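Local coordinates for Pre-mRNA splicing helicase-like protein (Chaetomium thermophilum, PDB 4RVQ) that probably serves pre-mRNA splicing as the spliceosomal helicase Brr2, whose noncanonical PWI domain, in the N-terminal helicase-associated region, may mediate protein or RNA interactions, at residues A[62-70]-A[79-89]. Sequence-based numbering, arbitrary orientation. Where two conformers were deposited one is given.
Sequences QLRDIENDL and HELVQKLIENR. With EDO (1,2-ethanediol), chain H; SO4 (sulfate ion), chain B.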
# COMPACT_ATOMS: atom_id res chain seq x y z
N GLN A 62 8.56 -9.87 -10.53
CA GLN A 62 8.11 -8.98 -11.59
C GLN A 62 6.73 -8.40 -11.30
O GLN A 62 5.92 -9.01 -10.60
CB GLN A 62 7.99 -9.75 -12.89
CG GLN A 62 9.19 -10.58 -13.28
CD GLN A 62 8.93 -11.32 -14.57
OE1 GLN A 62 9.38 -10.91 -15.63
NE2 GLN A 62 8.18 -12.42 -14.49
N LEU A 63 6.44 -7.28 -11.94
CA LEU A 63 5.13 -6.65 -11.81
C LEU A 63 4.00 -7.57 -12.25
O LEU A 63 2.94 -7.55 -11.63
CB LEU A 63 5.02 -5.38 -12.65
CG LEU A 63 5.28 -4.02 -12.05
CD1 LEU A 63 5.07 -2.93 -13.09
CD2 LEU A 63 4.39 -3.78 -10.82
N ARG A 64 4.22 -8.37 -13.28
CA ARG A 64 3.19 -9.28 -13.74
C ARG A 64 2.85 -10.29 -12.64
O ARG A 64 1.69 -10.69 -12.48
CB ARG A 64 3.71 -9.97 -15.02
CG ARG A 64 2.71 -10.74 -15.82
CD ARG A 64 3.21 -10.88 -17.25
NE ARG A 64 4.56 -11.45 -17.32
CZ ARG A 64 5.64 -10.84 -17.83
NH1 ARG A 64 5.57 -9.61 -18.32
NH2 ARG A 64 6.81 -11.47 -17.84
N ASP A 65 3.86 -10.72 -11.89
CA ASP A 65 3.67 -11.69 -10.83
C ASP A 65 2.96 -11.05 -9.64
O ASP A 65 2.08 -11.68 -9.04
CB ASP A 65 5.01 -12.29 -10.39
CG ASP A 65 5.64 -13.21 -11.45
OD1 ASP A 65 4.93 -13.75 -12.31
OD2 ASP A 65 6.89 -13.38 -11.42
N ILE A 66 3.34 -9.81 -9.29
CA ILE A 66 2.67 -9.08 -8.24
C ILE A 66 1.19 -8.97 -8.59
O ILE A 66 0.30 -9.23 -7.78
CB ILE A 66 3.33 -7.70 -8.04
CG1 ILE A 66 4.74 -7.87 -7.45
CG2 ILE A 66 2.45 -6.81 -7.20
CD1 ILE A 66 5.55 -6.58 -7.36
N GLU A 67 0.89 -8.54 -9.82
CA GLU A 67 -0.49 -8.41 -10.23
C GLU A 67 -1.24 -9.73 -10.16
O GLU A 67 -2.37 -9.80 -9.67
CB GLU A 67 -0.60 -7.82 -11.64
CG GLU A 67 -2.04 -7.48 -11.95
CD GLU A 67 -2.33 -7.30 -13.41
OE1 GLU A 67 -3.03 -6.33 -13.77
OE2 GLU A 67 -1.86 -8.14 -14.22
N ASN A 68 -0.65 -10.79 -10.72
CA ASN A 68 -1.32 -12.08 -10.69
C ASN A 68 -1.67 -12.51 -9.27
O ASN A 68 -2.80 -12.93 -9.00
CB ASN A 68 -0.48 -13.13 -11.38
CG ASN A 68 -0.62 -13.09 -12.91
OD1 ASN A 68 -1.52 -12.45 -13.47
ND2 ASN A 68 0.29 -13.78 -13.57
N ASP A 69 -0.71 -12.40 -8.37
CA ASP A 69 -0.93 -12.85 -7.02
C ASP A 69 -1.96 -11.98 -6.31
O ASP A 69 -2.80 -12.48 -5.57
CB ASP A 69 0.39 -12.87 -6.24
CG ASP A 69 1.33 -13.98 -6.71
OD1 ASP A 69 0.92 -14.82 -7.52
OD2 ASP A 69 2.50 -13.96 -6.28
N LEU A 70 -1.92 -10.67 -6.52
CA LEU A 70 -2.89 -9.79 -5.88
C LEU A 70 -4.31 -10.04 -6.43
O LEU A 70 -5.30 -9.97 -5.69
CB LEU A 70 -2.44 -8.30 -5.94
CG LEU A 70 -2.85 -7.36 -4.82
CD1 LEU A 70 -2.24 -7.79 -3.51
CD2 LEU A 70 -2.46 -5.94 -5.16
N HIS A 79 -10.80 -5.25 -9.12
CA HIS A 79 -9.58 -4.90 -9.85
C HIS A 79 -9.13 -3.46 -9.60
O HIS A 79 -7.94 -3.16 -9.59
CB HIS A 79 -9.69 -5.17 -11.37
CG HIS A 79 -8.36 -5.16 -12.01
ND1 HIS A 79 -7.56 -6.28 -12.07
CD2 HIS A 79 -7.62 -4.14 -12.50
CE1 HIS A 79 -6.40 -5.95 -12.62
NE2 HIS A 79 -6.42 -4.67 -12.91
N GLU A 80 -10.07 -2.56 -9.42
CA GLU A 80 -9.69 -1.17 -9.15
C GLU A 80 -8.86 -1.06 -7.85
O GLU A 80 -7.89 -0.31 -7.78
CB GLU A 80 -10.91 -0.24 -9.11
CG GLU A 80 -11.57 -0.05 -10.47
CD GLU A 80 -12.55 1.10 -10.49
OE1 GLU A 80 -12.83 1.69 -9.43
OE2 GLU A 80 -13.05 1.41 -11.59
N LEU A 81 -9.24 -1.83 -6.83
CA LEU A 81 -8.48 -1.82 -5.58
C LEU A 81 -7.11 -2.44 -5.84
O LEU A 81 -6.08 -1.92 -5.40
CB LEU A 81 -9.26 -2.54 -4.49
CG LEU A 81 -8.50 -2.71 -3.17
CD1 LEU A 81 -8.02 -1.37 -2.63
CD2 LEU A 81 -9.42 -3.34 -2.15
N VAL A 82 -7.09 -3.57 -6.55
CA VAL A 82 -5.83 -4.20 -6.91
C VAL A 82 -4.87 -3.19 -7.57
O VAL A 82 -3.71 -3.04 -7.17
CB VAL A 82 -6.07 -5.39 -7.85
CG1 VAL A 82 -4.76 -5.89 -8.39
CG2 VAL A 82 -6.80 -6.50 -7.12
N GLN A 83 -5.35 -2.48 -8.59
CA GLN A 83 -4.48 -1.51 -9.33
C GLN A 83 -4.08 -0.37 -8.43
O GLN A 83 -2.96 0.08 -8.51
CB GLN A 83 -5.04 -0.87 -10.65
CG GLN A 83 -4.05 0.24 -11.40
CD GLN A 83 -4.55 0.75 -12.83
OE1 GLN A 83 -5.61 0.31 -13.28
NE2 GLN A 83 -3.79 1.73 -13.52
N LYS A 84 -4.99 0.11 -7.59
CA LYS A 84 -4.62 1.19 -6.67
C LYS A 84 -3.44 0.78 -5.78
O LYS A 84 -2.52 1.56 -5.53
CB LYS A 84 -5.82 1.59 -5.81
CG LYS A 84 -5.54 2.67 -4.80
CD LYS A 84 -6.80 3.20 -4.16
CE LYS A 84 -6.58 4.28 -3.17
NZ LYS A 84 -7.86 4.52 -2.45
N LEU A 85 -3.49 -0.45 -5.28
CA LEU A 85 -2.42 -0.92 -4.42
C LEU A 85 -1.10 -1.05 -5.18
O LEU A 85 -0.04 -0.65 -4.73
CB LEU A 85 -2.81 -2.25 -3.76
CG LEU A 85 -4.02 -2.15 -2.82
CD1 LEU A 85 -4.28 -3.53 -2.22
CD2 LEU A 85 -3.84 -1.10 -1.72
N ILE A 86 -1.18 -1.60 -6.40
CA ILE A 86 0.02 -1.76 -7.20
C ILE A 86 0.64 -0.40 -7.59
O ILE A 86 1.84 -0.20 -7.49
CB ILE A 86 -0.26 -2.60 -8.46
CG1 ILE A 86 -0.65 -4.01 -8.03
CG2 ILE A 86 0.94 -2.62 -9.37
CD1 ILE A 86 -1.05 -4.91 -9.20
N GLU A 87 -0.19 0.55 -8.00
CA GLU A 87 0.30 1.89 -8.36
C GLU A 87 1.02 2.54 -7.18
O GLU A 87 1.92 3.34 -7.37
CB GLU A 87 -0.86 2.78 -8.80
CG GLU A 87 -1.55 2.37 -10.12
CD GLU A 87 -0.73 2.63 -11.35
OE1 GLU A 87 0.41 3.11 -11.24
OE2 GLU A 87 -1.26 2.33 -12.46
N ASN A 88 0.57 2.22 -5.97
CA ASN A 88 1.13 2.76 -4.73
C ASN A 88 1.96 1.75 -3.97
O ASN A 88 2.10 1.90 -2.75
CB ASN A 88 -0.03 3.27 -3.86
CG ASN A 88 -0.69 4.49 -4.45
OD1 ASN A 88 -0.06 5.55 -4.54
ND2 ASN A 88 -1.92 4.35 -4.86
N ARG A 89 2.55 0.77 -4.63
CA ARG A 89 3.18 -0.31 -3.89
C ARG A 89 4.27 0.19 -2.95
O ARG A 89 4.35 -0.31 -1.82
CB ARG A 89 3.67 -1.39 -4.85
CG ARG A 89 4.63 -0.93 -5.90
CD ARG A 89 4.71 -1.94 -7.04
NE ARG A 89 5.61 -1.53 -8.13
CZ ARG A 89 5.30 -0.68 -9.11
NH1 ARG A 89 4.13 -0.13 -9.19
NH2 ARG A 89 6.20 -0.40 -10.02
C1 EDO H . 7.71 -6.94 -15.56
O1 EDO H . 6.48 -7.68 -15.30
C2 EDO H . 8.33 -6.33 -14.29
O2 EDO H . 9.57 -5.68 -14.59
S SO4 B . 4.85 2.48 -12.04
O1 SO4 B . 5.56 3.49 -11.26
O2 SO4 B . 5.72 1.31 -12.28
O3 SO4 B . 3.70 2.08 -11.25
O4 SO4 B . 4.48 3.10 -13.27
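The guanidinium of R89 lies with one face over L63, whose CD2 methyl sits 3.6 Å above the plane and over its centre, while the edge is turned to I86 O and to a sulfate ion, probably from the crystallisation liquor. R89 NH2 gives a nearly straight bond of 2.9 Å to sulfate O2. R89 NH1 serves both sulfate O3 and I86 O, the latter at 2.9 Å from R89 NH1. These edge bonds hinder the flat group from turning; I86 O is shared, taking R89 NH1 and R89 N from opposite faces of its plane. With chi1 at 58°, CG of R89 stands between backbone N and carbonyl carbon, and the extended chain reaches back over the helix end. A leucine here would probably leave I86 O without its side-chain donor, L63 CD2 without a flat surface to rest on, and the sulfate without two donors. At the other end, H79 CE1 lies 3.6 Å from E67 OE1, an edge contact without a hydrogen bond, ring and carboxylate planes 71° apart; imidazole suits the place because its polarised C-H can face a carboxylate.

Between these margins, helices 63-73 and 79-87 of the all-helical PWI-like domain pack roughly antiparallel, at 142°, knobs-into-holes. I86 is the knob, set among L63, I66, E67 and L70; its branched side chain suits the hole because I86 CD1 reaches E67 CA at 3.7 Å while I86 CG2 meets L63 CD2 at 3.9 Å. L70 and I86 run past each other in opposite directions, and in one of its two conformers L70 packs its branched end among V82, L85 and I86. Behind, I66 and L70 rest on helix 35-50, and L85 on W23 and L24.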